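Hypothetical protein Lmaj011689 (Leishmania major, PDB 1YQF) is of unknown function but belongs to the MAM33 (mitochondrial glycoprotein) family and is a sequence homologue of human p32, with three protein chains in its assembly. Local coordinates at residues V57-P60 with G61-T64; V180-S183 with F184-E187. All coordinates share one frame; numbering follows the deposited sequence.

Contact 1 (V57-P60 with G61-T64)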
ATOM      1  N   VAL A  57      -7.309  24.306  -7.053  1.00 51.88           N
ATOM      2  CA  VAL A  57      -5.978  24.300  -7.658  1.00 51.68           C
ATOM      3  C   VAL A  57      -5.497  22.873  -7.886  1.00 51.32           C
ATOM      4  O   VAL A  57      -5.384  22.089  -6.948  1.00 50.96           O
ATOM      5  CB  VAL A  57      -4.950  25.059  -6.793  1.00 51.81           C
ATOM      6  CG1 VAL A  57      -3.541  24.920  -7.369  1.00 51.76           C
ATOM      7  CG2 VAL A  57      -5.328  26.530  -6.687  1.00 52.02           C
ATOM      8  N   ARG A  58      -5.204  22.559  -9.144  1.00 51.10           N
ATOM      9  CA  ARG A  58      -4.754  21.232  -9.540  1.00 51.08           C
ATOM     10  C   ARG A  58      -3.245  21.083  -9.334  1.00 50.49           C
ATOM     11  O   ARG A  58      -2.470  21.963  -9.707  1.00 50.62           O
ATOM     12  CB  ARG A  58      -5.097  21.006 -11.016  1.00 51.38           C
ATOM     13  CG  ARG A  58      -4.563  19.708 -11.610  1.00 52.99           C
ATOM     14  CD  ARG A  58      -4.583  19.684 -13.125  1.00 55.00           C
ATOM     15  NE  ARG A  58      -5.940  19.512 -13.645  1.00 56.76           N
ATOM     16  CZ  ARG A  58      -6.355  18.498 -14.407  1.00 58.35           C
ATOM     17  NH1 ARG A  58      -5.525  17.519 -14.768  1.00 59.27           N
ATOM     18  NH2 ARG A  58      -7.621  18.462 -14.814  1.00 58.19           N
ATOM     19  N   LYS A  59      -2.845  19.960  -8.741  1.00 49.83           N
ATOM     20  CA  LYS A  59      -1.442  19.565  -8.661  1.00 49.24           C
ATOM     21  C   LYS A  59      -1.006  19.249 -10.102  1.00 48.97           C
ATOM     22  O   LYS A  59      -1.464  18.256 -10.660  1.00 48.55           O
ATOM     23  CB  LYS A  59      -1.283  18.337  -7.751  1.00 49.22           C
ATOM     24  CG  LYS A  59       0.016  18.265  -6.957  1.00 48.77           C
ATOM     25  CD  LYS A  59       1.220  18.029  -7.864  1.00 48.90           C
ATOM     26  CE  LYS A  59       2.404  17.465  -7.085  1.00 48.70           C
ATOM     27  NZ  LYS A  59       2.262  16.007  -6.812  1.00 47.00           N
ATOM     28  N   PRO A  60      -0.155  20.095 -10.704  1.00 48.77           N
ATOM     29  CA  PRO A  60       0.156  20.010 -12.149  1.00 48.29           C
ATOM     30  C   PRO A  60       0.308  18.594 -12.736  1.00 47.09           C
ATOM     31  O   PRO A  60       1.157  17.812 -12.295  1.00 47.14           O
ATOM     32  CB  PRO A  60       1.477  20.798 -12.269  1.00 48.66           C
ATOM     33  CG  PRO A  60       1.871  21.154 -10.849  1.00 49.29           C
ATOM     34  CD  PRO A  60       0.591  21.197 -10.074  1.00 49.08           C
ATOM     35  N   GLY A  61      -0.533  18.282 -13.719  1.00 45.47           N
ATOM     36  CA  GLY A  61      -0.465  17.024 -14.452  1.00 43.98           C
ATOM     37  C   GLY A  61      -1.147  15.830 -13.797  1.00 42.40           C
ATOM     38  O   GLY A  61      -1.152  14.740 -14.374  1.00 42.25           O
ATOM     39  N   THR A  62      -1.733  16.029 -12.614  1.00 40.10           N
ATOM     40  CA  THR A  62      -2.316  14.930 -11.841  1.00 38.27           C
ATOM     41  C   THR A  62      -3.824  15.076 -11.682  1.00 37.17           C
ATOM     42  O   THR A  62      -4.417  16.059 -12.114  1.00 36.76           O
ATOM     43  CB  THR A  62      -1.670  14.837 -10.438  1.00 38.00           C
ATOM     44  OG1 THR A  62      -2.112  15.923  -9.613  1.00 37.04           O
ATOM     45  CG2 THR A  62      -0.151  14.994 -10.501  1.00 37.21           C
ATOM     46  N   CYS A  63      -4.425  14.078 -11.040  1.00 35.93           N
ATOM     47  CA  CYS A  63      -5.847  14.084 -10.712  1.00 35.23           C
ATOM     48  C   CYS A  63      -6.075  14.498  -9.256  1.00 34.42           C
ATOM     49  O   CYS A  63      -7.139  14.263  -8.698  1.00 34.00           O
ATOM     50  CB  CYS A  63      -6.444  12.704 -10.980  1.00 35.15           C
ATOM     51  SG  CYS A  63      -6.796  12.457 -12.728  1.00 37.17           S
ATOM     52  N   THR A  64      -5.065  15.122  -8.655  1.00 33.75           N
ATOM     53  CA  THR A  64      -5.147  15.614  -7.288  1.00 33.36           C
ATOM     54  C   THR A  64      -5.521  17.091  -7.294  1.00 33.69           C
ATOM     55  O   THR A  64      -4.977  17.871  -8.071  1.00 33.71           O
ATOM     56  CB  THR A  64      -3.801  15.435  -6.584  1.00 32.92           C
ATOM     57  OG1 THR A  64      -3.397  14.063  -6.653  1.00 32.90           O
ATOM     58  CG2 THR A  64      -3.925  15.711  -5.092  1.00 32.47           C
TER
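K59 and T62 meet around a single oxygen, the carbonyl of K59, which accepts two hydrogen bonds from the same residue. T62 N reaches K59 O at 3.0 Å, in the carbonyl plane, and this is the bond that closes the turn. The hydroxyl is the second donor, with T62 OG1 only 2.6 Å from K59 O and tilted 26° from that plane. The torsion explains it: OG1 stands between the backbone N and the carbonyl carbon of its own residue (chi1 72°), which swings it back over the turn. T62 OG1 in turn accepts from T64 N at 3.2 Å, forming an ST turn, so threonine suits the site as both donor and acceptor. Beside the bonded hydroxyl, K59 CB comes within 3.2 Å of T62 OG1, a close carbon-to-oxygen approach.

A further backbone bond, from K59 N to T64 O at 3.1 Å, ties the two arms together beyond the turn. R58 CG lies 3.7 Å from T62 O.

The apolar contact is that of K59 CB with T64 CB, at 4.0 Å. At the far end of the lysine, K59 NZ forms a salt bridge with E144 OE2 of the second subunit.

The two middle residues fit their places. The ring of P60 restricts phi to the negative region that the second residue of a type II turn needs, and G61 adopts a positive phi of 83°, where a CB would collide with P60 O. Together K59 to T62 form a type II beta turn with proline and glycine at its centre, part of the connection between antiparallel strands 55-58 and 64-71.

Contact 2 (V180-S183 with F184-E187)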
ATOM      1  N   VAL A 180     -17.867  15.591  -5.051  1.00 27.93           N
ATOM      2  CA  VAL A 180     -18.528  14.532  -5.812  1.00 28.09           C
ATOM      3  C   VAL A 180     -18.822  15.007  -7.235  1.00 28.39           C
ATOM      4  O   VAL A 180     -18.530  14.306  -8.199  1.00 28.62           O
ATOM      5  CB  VAL A 180     -19.856  14.082  -5.145  1.00 27.90           C
ATOM      6  CG1 VAL A 180     -20.584  13.051  -6.005  1.00 27.61           C
ATOM      7  CG2 VAL A 180     -19.599  13.495  -3.771  1.00 27.86           C
ATOM      8  N   LEU A 181     -19.396  16.200  -7.346  1.00 28.78           N
ATOM      9  CA  LEU A 181     -19.766  16.784  -8.634  1.00 29.06           C
ATOM     10  C   LEU A 181     -18.548  17.123  -9.485  1.00 29.17           C
ATOM     11  O   LEU A 181     -18.582  16.979 -10.705  1.00 29.36           O
ATOM     12  CB  LEU A 181     -20.607  18.052  -8.431  1.00 29.07           C
ATOM     13  CG  LEU A 181     -22.072  17.884  -8.020  1.00 29.40           C
ATOM     14  CD1 LEU A 181     -22.706  19.253  -7.813  1.00 30.17           C
ATOM     15  CD2 LEU A 181     -22.865  17.077  -9.043  1.00 28.76           C
ATOM     16  N   TYR A 182     -17.482  17.579  -8.836  1.00 29.27           N
ATOM     17  CA  TYR A 182     -16.257  17.953  -9.530  1.00 29.47           C
ATOM     18  C   TYR A 182     -15.538  16.704 -10.021  1.00 29.22           C
ATOM     19  O   TYR A 182     -14.932  16.715 -11.084  1.00 29.03           O
ATOM     20  CB  TYR A 182     -15.335  18.763  -8.616  1.00 29.87           C
ATOM     21  CG  TYR A 182     -14.215  19.451  -9.356  1.00 31.04           C
ATOM     22  CD1 TYR A 182     -14.384  20.726  -9.873  1.00 32.36           C
ATOM     23  CD2 TYR A 182     -12.989  18.820  -9.551  1.00 33.49           C
ATOM     24  CE1 TYR A 182     -13.359  21.364 -10.559  1.00 33.62           C
ATOM     25  CE2 TYR A 182     -11.957  19.450 -10.239  1.00 34.05           C
ATOM     26  CZ  TYR A 182     -12.148  20.720 -10.738  1.00 34.43           C
ATOM     27  OH  TYR A 182     -11.135  21.352 -11.418  1.00 36.94           O
ATOM     28  N   SER A 183     -15.626  15.624  -9.249  1.00 29.47           N
ATOM     29  CA  SER A 183     -15.032  14.352  -9.640  1.00 30.40           C
ATOM     30  C   SER A 183     -15.707  13.780 -10.888  1.00 31.16           C
ATOM     31  O   SER A 183     -15.023  13.299 -11.785  1.00 30.69           O
ATOM     32  CB  SER A 183     -15.098  13.344  -8.494  1.00 30.36           C
ATOM     33  OG  SER A 183     -14.237  13.734  -7.437  1.00 31.49           O
ATOM     34  N   PHE A 184     -17.040  13.842 -10.943  1.00 32.27           N
ATOM     35  CA  PHE A 184     -17.785  13.369 -12.113  1.00 33.63           C
ATOM     36  C   PHE A 184     -17.380  14.173 -13.341  1.00 33.16           C
ATOM     37  O   PHE A 184     -17.151  13.608 -14.405  1.00 33.25           O
ATOM     38  CB  PHE A 184     -19.309  13.496 -11.924  1.00 34.36           C
ATOM     39  CG  PHE A 184     -19.908  12.522 -10.930  1.00 38.10           C
ATOM     40  CD1 PHE A 184     -19.448  11.210 -10.821  1.00 41.43           C
ATOM     41  CD2 PHE A 184     -20.963  12.924 -10.114  1.00 40.50           C
ATOM     42  CE1 PHE A 184     -20.022  10.326  -9.902  1.00 42.60           C
ATOM     43  CE2 PHE A 184     -21.539  12.044  -9.198  1.00 41.57           C
ATOM     44  CZ  PHE A 184     -21.067  10.747  -9.093  1.00 42.13           C
ATOM     45  N   TRP A 185     -17.292  15.492 -13.182  1.00 32.91           N
ATOM     46  CA  TRP A 185     -16.928  16.380 -14.280  1.00 32.69           C
ATOM     47  C   TRP A 185     -15.512  16.103 -14.761  1.00 32.36           C
ATOM     48  O   TRP A 185     -15.294  15.905 -15.947  1.00 32.42           O
ATOM     49  CB  TRP A 185     -17.051  17.852 -13.872  1.00 32.77           C
ATOM     50  CG  TRP A 185     -16.435  18.778 -14.882  1.00 33.23           C
ATOM     51  CD1 TRP A 185     -16.991  19.197 -16.053  1.00 33.52           C
ATOM     52  CD2 TRP A 185     -15.136  19.377 -14.821  1.00 34.33           C
ATOM     53  NE1 TRP A 185     -16.122  20.023 -16.725  1.00 33.66           N
ATOM     54  CE2 TRP A 185     -14.974  20.150 -15.990  1.00 34.02           C
ATOM     55  CE3 TRP A 185     -14.084  19.334 -13.894  1.00 36.49           C
ATOM     56  CZ2 TRP A 185     -13.813  20.880 -16.255  1.00 35.47           C
ATOM     57  CZ3 TRP A 185     -12.927  20.061 -14.159  1.00 37.43           C
ATOM     58  CH2 TRP A 185     -12.805  20.825 -15.331  1.00 36.68           C
ATOM     59  N   ALA A 186     -14.562  16.099 -13.828  1.00 32.01           N
ATOM     60  CA  ALA A 186     -13.152  15.867 -14.137  1.00 31.77           C
ATOM     61  C   ALA A 186     -12.913  14.487 -14.735  1.00 31.94           C
ATOM     62  O   ALA A 186     -12.037  14.323 -15.581  1.00 31.46           O
ATOM     63  CB  ALA A 186     -12.288  16.054 -12.890  1.00 31.69           C
ATOM     64  N   GLU A 187     -13.697  13.503 -14.302  1.00 32.26           N
ATOM     65  CA  GLU A 187     -13.570  12.140 -14.812  1.00 33.27           C
ATOM     66  C   GLU A 187     -13.955  12.085 -16.287  1.00 31.88           C
ATOM     67  O   GLU A 187     -13.342  11.364 -17.063  1.00 31.13           O
ATOM     68  CB  GLU A 187     -14.443  11.176 -14.004  1.00 34.48           C
ATOM     69  CG  GLU A 187     -14.556   9.770 -14.585  1.00 39.72           C
ATOM     70  CD  GLU A 187     -13.211   9.068 -14.694  1.00 45.17           C
ATOM     71  OE1 GLU A 187     -12.447   9.091 -13.697  1.00 48.69           O
ATOM     72  OE2 GLU A 187     -12.921   8.487 -15.767  1.00 47.03           O
TER
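One turn and its successor in the long C-terminal helix 173-202 meet here, V180 to S183 lying against F184 to E187 through the i to i+4 hydrogen bonds of an alpha helix. F184 N donates to V180 O at 3.2 Å, and A186 N to Y182 O at 2.8 Å with an N-H...O angle of 167°; W185 and E187 donate in the same way to L181 and S183.

V180 and F184 run side by side. V180 CG1, anti to its backbone N, touches F184 CE2 at 3.5 Å, and the ring lays one face over V180 O, which sits 3.3 Å above its plane toward the rim.

Y182 and W185, three residues apart, point the same way, each with CG anti to N. W185 CE3 comes over one face of the tyrosine ring, and W185 CZ3 approaches Y182 CZ at 3.6 Å. The planes are 54° apart, an oblique pairing. The A186 methyl, CB, lies 4.3 Å from Y182 CE2, a small group that is consistent with the ring lying there. F65 meets the Y182 ring edge-to-face, and Q47 touches both Y182 and W185.

The polar side chains look beyond these two turns: S183 OG bonds to V179 O, a backbone oxygen of the same helix, whereas E187 OE2 bonds to Y146 OH of the second subunit. The chemistry thus turns the Y182 and W185 pair to its own chain and gives the helix, at E187, a polar link to its neighbour.

Overall arrangement
Contact 1 comes first along the chain, in the turn between strands 55-58 and 64-71, and contact 2 follows much later, within helix 173-202. Their centres lie 14 Å apart and their nearest atoms about 6 Å, so they do not touch. One tie between them is indirect: F65, at the start of strand 64-71 just after contact 1, packs on Y182 of contact 2. Strand 55-58 forms one outer edge of the six-stranded antiparallel sheet within this chain, while V180 and S183 of the helix touch H92 of strand 92-99. Both contacts meet Y146 of the second subunit, through C63 and E187, and contact 1 meets E144 of that subunit as well, so turn and helix share its interface.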